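Local coordinates for protein ENT (Trypanosoma brucei brucei, PDB 5ZX1) that belongs to the ENT domain family and probably takes part in transcription, its crystallised piece being the ENT domain of a longer trypanosome protein, at residues A[42-47]-A[69-74]; A[51-56]-A[84-89]. One frame throughout, in Å; residues are numbered along the deposited sequence.

Both contacts are made by the long helix 30-56 of this all-helical ENT domain, which packs against helix 62-74 in contact 1 and against helix 79-91 in contact 2. Their centres lie about 12 Å apart. Along the chain the segments alternate: 42-47 and 51-56 come first on the long helix, then 69-74, then 84-89, so helices 62-74 and 79-91, which follow each other, are docked in turn on one common helix. The two contacts also touch directly, with Tyr45 CD2 4.1 Å from Glu85 CB. Contact 1 combines a polar bond with packing, whereas contact 2 is apolar; together they tie three helices into one bundle.

Contact 1: residues A[42-47]-A[69-74]; sequences LCSYRS and EDMREE
Segments 42-47 of helix 30-56 and 69-74 of helix 62-74 run nearly antiparallel (173°), their axes 10.8 Å apart at closest approach. The backbones come nearest at Tyr45 CA and Met71 CA, 7.3 Å apart. The two segments form the sides of a helical hairpin within the ENT domain. Tyr45 does most of the bridging: with CG anti to the backbone N (chi1 -164°), its ring reaches across to segment 69-74. There Arg72 NH2 donates a 2.8 Å hydrogen bond to Tyr45 OH, which lies at the edge of the guanidinium and in its plane, while the phenol ring stands nearly perpendicular to that plane. A bend at chi3 turns the guanidinium back along its own helix, where Glu69 CA lies over one face, toward its rim. The aliphatic part of Arg72 also packs against the phenol, CG lying 3.7 Å from Tyr45 CE1. Farther back on the ring, Met71 CB meets the edge at CD1, 4.2 Å away, and the curled methionine chain carries its CE to within 4.2 Å of Ser44 OG, itself hydrogen-bonded to Glu41 O. Ala82 of helix 79-91 touches both Tyr45 and Arg72. The phenol oxygen of the buried Tyr45 thus accepts a hydrogen bond from a cationic group, which probably polarises the hydroxyl and holds the ring's outer end against helix 62-74.

Contact 2: residues A[51-56]-A[84-89]; sequences VLCMHS and AELAAA
The carbonyl oxygen of Val51, a residue two positions before the Cys53 that meets Leu86 and Ala89, is approached by three N-H groups: the His55 backbone N at 3.3 Å, and more weakly the Met54 N and His55 ND1. This is helix-helix packing in the all-helical ENT domain, between the C-terminal end of helix 30-56 and helix 79-91, without any hydrogen bond between the two segments. The imidazole bond, at 3.4 Å, is weak but fairly straight (160°) and lies in the ring plane, folding the histidine back along the last turn of helix 30-56. Ser56 OG makes a similar weak return to Leu52 O. Cys53 and Ala89 come nearest in backbone, CA to CA 6.9 Å, and both direct their CB atoms toward the opposite helix. The small Ala89 methyl meets the sulfur at 4.4 Å, and Ala89 also touches Cys49 and Arg50 on the long helix. Val95 of helix 93-101 touches Cys53 too, so a third helix joins the packing around this buried thiol. Leu86 approaches one turn before Ala89: its chi1 of 178° extends CG away from the backbone N, and its CD1 methyl stops 3.9 Å from Cys53 SG.

Contact 1: residues A[42-47]-A[69-74]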
loop_
_atom_site.group_PDB
_atom_site.type_symbol
_atom_site.label_atom_id
_atom_site.label_comp_id
_atom_site.label_asym_id
_atom_site.label_seq_id
_atom_site.Cartn_x
_atom_site.Cartn_y
_atom_site.Cartn_z
ATOM N N LEU A 42 3.686 9.407 1.457
ATOM C CA LEU A 42 4.173 8.151 2.011
ATOM C C LEU A 42 3.057 7.373 2.692
ATOM O O LEU A 42 3.061 6.144 2.700
ATOM C CB LEU A 42 5.332 8.377 2.985
ATOM C CG LEU A 42 6.580 9.002 2.347
ATOM C CD1 LEU A 42 6.834 10.410 2.860
ATOM C CD2 LEU A 42 7.806 8.144 2.568
ATOM N N CYS A 43 2.086 8.075 3.244
ATOM C CA CYS A 43 0.986 7.352 3.850
ATOM C C CYS A 43 0.190 6.686 2.754
ATOM O O CYS A 43 -0.214 5.530 2.892
ATOM C CB CYS A 43 0.097 8.266 4.680
ATOM S SG CYS A 43 0.687 8.398 6.359
ATOM N N SER A 44 -0.025 7.408 1.657
ATOM C CA SER A 44 -0.856 6.877 0.589
ATOM C C SER A 44 -0.187 5.650 -0.033
ATOM O O SER A 44 -0.866 4.674 -0.361
ATOM C CB SER A 44 -1.153 7.937 -0.466
ATOM O OG SER A 44 -0.289 7.847 -1.577
ATOM N N TYR A 45 1.137 5.664 -0.155
ATOM C CA TYR A 45 1.819 4.471 -0.655
ATOM C C TYR A 45 1.679 3.304 0.337
ATOM O O TYR A 45 1.440 2.157 -0.064
ATOM C CB TYR A 45 3.298 4.747 -0.948
ATOM C CG TYR A 45 3.919 3.669 -1.824
ATOM C CD1 TYR A 45 3.662 3.631 -3.190
ATOM C CD2 TYR A 45 4.746 2.691 -1.285
ATOM C CE1 TYR A 45 4.196 2.663 -3.990
ATOM C CE2 TYR A 45 5.305 1.699 -2.087
ATOM C CZ TYR A 45 5.020 1.697 -3.445
ATOM O OH TYR A 45 5.546 0.734 -4.273
ATOM N N ARG A 46 1.826 3.593 1.625
ATOM C CA ARG A 46 1.758 2.557 2.653
ATOM C C ARG A 46 0.422 1.826 2.597
ATOM O O ARG A 46 0.355 0.596 2.491
ATOM C CB ARG A 46 1.959 3.167 4.046
ATOM C CG ARG A 46 1.881 2.151 5.177
ATOM C CD ARG A 46 1.829 2.829 6.527
ATOM N NE ARG A 46 1.508 1.874 7.589
ATOM C CZ ARG A 46 0.334 1.794 8.217
ATOM N NH1 ARG A 46 0.157 0.878 9.164
ATOM N NH2 ARG A 46 -0.661 2.625 7.912
ATOM N N SER A 47 -0.652 2.599 2.645
ATOM C CA SER A 47 -1.970 2.021 2.636
ATOM C C SER A 47 -2.194 1.262 1.328
ATOM O O SER A 47 -2.982 0.312 1.277
ATOM C CB SER A 47 -3.021 3.107 2.824
ATOM O OG SER A 47 -3.173 3.816 1.617
ATOM N N GLU A 69 4.141 0.421 -9.138
ATOM C CA GLU A 69 5.198 1.004 -9.956
ATOM C C GLU A 69 4.840 2.424 -10.404
ATOM O O GLU A 69 5.685 3.316 -10.401
ATOM C CB GLU A 69 5.473 0.116 -11.170
ATOM C CG GLU A 69 6.495 0.711 -12.146
ATOM C CD GLU A 69 6.672 -0.100 -13.437
ATOM O OE1 GLU A 69 7.630 0.210 -14.190
ATOM O OE2 GLU A 69 5.876 -1.040 -13.704
ATOM N N ASP A 70 3.586 2.644 -10.777
ATOM C CA ASP A 70 3.179 3.960 -11.254
ATOM C C ASP A 70 3.158 4.988 -10.122
ATOM O O ASP A 70 3.579 6.123 -10.309
ATOM C CB ASP A 70 1.805 3.886 -11.929
ATOM C CG ASP A 70 1.872 3.226 -13.302
ATOM O OD1 ASP A 70 3.003 3.012 -13.797
ATOM O OD2 ASP A 70 0.805 2.915 -13.888
ATOM N N MET A 71 2.667 4.590 -8.951
ATOM C CA MET A 71 2.628 5.484 -7.796
ATOM C C MET A 71 4.045 5.811 -7.271
ATOM O O MET A 71 4.287 6.890 -6.739
ATOM C CB MET A 71 1.782 4.869 -6.681
ATOM C CG MET A 71 0.314 4.795 -7.000
ATOM S SD MET A 71 -0.381 6.431 -7.287
ATOM C CE MET A 71 -0.128 7.201 -5.692
ATOM N N ARG A 72 4.975 4.879 -7.419
ATOM C CA ARG A 72 6.357 5.140 -7.022
ATOM C C ARG A 72 6.874 6.328 -7.799
ATOM O O ARG A 72 7.530 7.212 -7.256
ATOM C CB ARG A 72 7.250 3.927 -7.275
ATOM C CG ARG A 72 7.134 2.878 -6.215
ATOM C CD ARG A 72 8.364 1.967 -6.185
ATOM N NE ARG A 72 8.428 1.061 -7.322
ATOM C CZ ARG A 72 7.536 0.105 -7.592
ATOM N NH1 ARG A 72 7.701 -0.662 -8.669
ATOM N NH2 ARG A 72 6.476 -0.092 -6.802
ATOM N N GLU A 73 6.555 6.355 -9.082
ATOM C CA GLU A 73 7.002 7.439 -9.936
ATOM C C GLU A 73 6.171 8.716 -9.692
ATOM O O GLU A 73 6.720 9.822 -9.638
ATOM C CB GLU A 73 6.956 6.969 -11.395
ATOM C CG GLU A 73 6.596 8.000 -12.442
ATOM C CD GLU A 73 6.118 7.336 -13.725
ATOM O OE1 GLU A 73 6.518 6.167 -13.976
ATOM O OE2 GLU A 73 5.342 7.973 -14.480
ATOM N N GLU A 74 4.861 8.561 -9.513
ATOM C CA GLU A 74 3.989 9.704 -9.230
ATOM C C GLU A 74 4.463 10.428 -7.969
ATOM O O GLU A 74 4.548 11.646 -7.948
ATOM C CB GLU A 74 2.528 9.263 -9.049
ATOM C CG GLU A 74 1.831 8.783 -10.319
ATOM C CD GLU A 74 1.399 9.922 -11.250
ATOM O OE1 GLU A 74 0.987 10.999 -10.756
ATOM O OE2 GLU A 74 1.484 9.739 -12.488
#

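Contact 2: residues A[51-56]-A[84-89]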
loop_
_atom_site.group_PDB
_atom_site.type_symbol
_atom_site.label_atom_id
_atom_site.label_comp_id
_atom_site.label_asym_id
_atom_site.label_seq_id
_atom_site.Cartn_x
_atom_site.Cartn_y
_atom_site.Cartn_z
ATOM N N VAL A 51 -3.289 -2.874 1.529
ATOM C CA VAL A 51 -4.514 -3.220 0.861
ATOM C C VAL A 51 -4.305 -4.136 -0.363
ATOM O O VAL A 51 -5.048 -5.095 -0.561
ATOM C CB VAL A 51 -5.228 -1.908 0.497
ATOM C CG1 VAL A 51 -6.072 -2.072 -0.698
ATOM C CG2 VAL A 51 -6.045 -1.433 1.666
ATOM N N LEU A 52 -3.300 -3.874 -1.186
ATOM C CA LEU A 52 -3.074 -4.770 -2.317
ATOM C C LEU A 52 -2.613 -6.146 -1.823
ATOM O O LEU A 52 -2.858 -7.170 -2.476
ATOM C CB LEU A 52 -2.057 -4.177 -3.295
ATOM C CG LEU A 52 -2.606 -2.991 -4.086
ATOM C CD1 LEU A 52 -1.725 -2.627 -5.282
ATOM C CD2 LEU A 52 -4.045 -3.254 -4.515
ATOM N N CYS A 53 -1.971 -6.177 -0.659
ATOM C CA CYS A 53 -1.576 -7.447 -0.064
ATOM C C CYS A 53 -2.754 -8.157 0.615
ATOM O O CYS A 53 -2.772 -9.380 0.717
ATOM C CB CYS A 53 -0.451 -7.232 0.939
ATOM S SG CYS A 53 1.070 -6.732 0.181
ATOM N N MET A 54 -3.735 -7.400 1.089
ATOM C CA MET A 54 -4.916 -8.023 1.664
ATOM C C MET A 54 -5.669 -8.819 0.612
ATOM O O MET A 54 -6.273 -9.850 0.913
ATOM C CB MET A 54 -5.839 -6.983 2.271
ATOM C CG MET A 54 -5.353 -6.407 3.571
ATOM S SD MET A 54 -6.543 -5.147 4.081
ATOM C CE MET A 54 -5.739 -4.479 5.545
ATOM N N HIS A 55 -5.627 -8.341 -0.624
ATOM C CA HIS A 55 -6.364 -8.975 -1.710
ATOM C C HIS A 55 -5.616 -10.121 -2.362
ATOM O O HIS A 55 -6.234 -11.056 -2.858
ATOM C CB HIS A 55 -6.713 -7.950 -2.782
ATOM C CG HIS A 55 -7.978 -7.206 -2.516
ATOM N ND1 HIS A 55 -8.005 -5.984 -1.876
ATOM C CD2 HIS A 55 -9.272 -7.498 -2.815
ATOM C CE1 HIS A 55 -9.255 -5.554 -1.792
ATOM N NE2 HIS A 55 -10.041 -6.456 -2.360
ATOM N N SER A 56 -4.291 -10.045 -2.354
ATOM C CA SER A 56 -3.468 -10.921 -3.172
ATOM C C SER A 56 -2.714 -11.919 -2.325
ATOM O O SER A 56 -1.966 -12.762 -2.842
ATOM C CB SER A 56 -2.464 -10.099 -3.972
ATOM O OG SER A 56 -1.285 -9.912 -3.184
ATOM N N ALA A 84 10.552 -1.124 1.322
ATOM C CA ALA A 84 10.377 -1.211 2.765
ATOM C C ALA A 84 8.895 -1.291 3.110
ATOM O O ALA A 84 8.469 -2.199 3.823
ATOM C CB ALA A 84 11.027 -0.023 3.456
ATOM N N GLU A 85 8.105 -0.350 2.591
ATOM C CA GLU A 85 6.666 -0.350 2.843
ATOM C C GLU A 85 6.001 -1.642 2.374
ATOM O O GLU A 85 5.116 -2.165 3.043
ATOM C CB GLU A 85 5.995 0.848 2.160
ATOM C CG GLU A 85 6.365 2.177 2.755
ATOM C CD GLU A 85 6.015 2.262 4.230
ATOM O OE1 GLU A 85 4.920 1.786 4.609
ATOM O OE2 GLU A 85 6.841 2.795 5.008
ATOM N N LEU A 86 6.420 -2.153 1.223
ATOM C CA LEU A 86 5.825 -3.377 0.702
ATOM C C LEU A 86 6.194 -4.570 1.581
ATOM O O LEU A 86 5.353 -5.429 1.874
ATOM C CB LEU A 86 6.262 -3.634 -0.741
ATOM C CG LEU A 86 5.705 -4.926 -1.336
ATOM C CD1 LEU A 86 4.187 -4.882 -1.352
ATOM C CD2 LEU A 86 6.240 -5.126 -2.733
ATOM N N ALA A 87 7.460 -4.623 1.984
ATOM C CA ALA A 87 7.932 -5.670 2.875
ATOM C C ALA A 87 7.145 -5.630 4.193
ATOM O O ALA A 87 6.685 -6.659 4.687
ATOM C CB ALA A 87 9.427 -5.520 3.124
ATOM N N ALA A 88 6.965 -4.428 4.734
ATOM C CA ALA A 88 6.244 -4.232 5.990
ATOM C C ALA A 88 4.791 -4.683 5.889
ATOM O O ALA A 88 4.254 -5.296 6.817
ATOM C CB ALA A 88 6.305 -2.771 6.408
ATOM N N ALA A 89 4.149 -4.381 4.769
ATOM C CA ALA A 89 2.739 -4.704 4.627
ATOM C C ALA A 89 2.543 -6.210 4.502
ATOM O O ALA A 89 1.570 -6.765 5.011
ATOM C CB ALA A 89 2.151 -3.985 3.434
#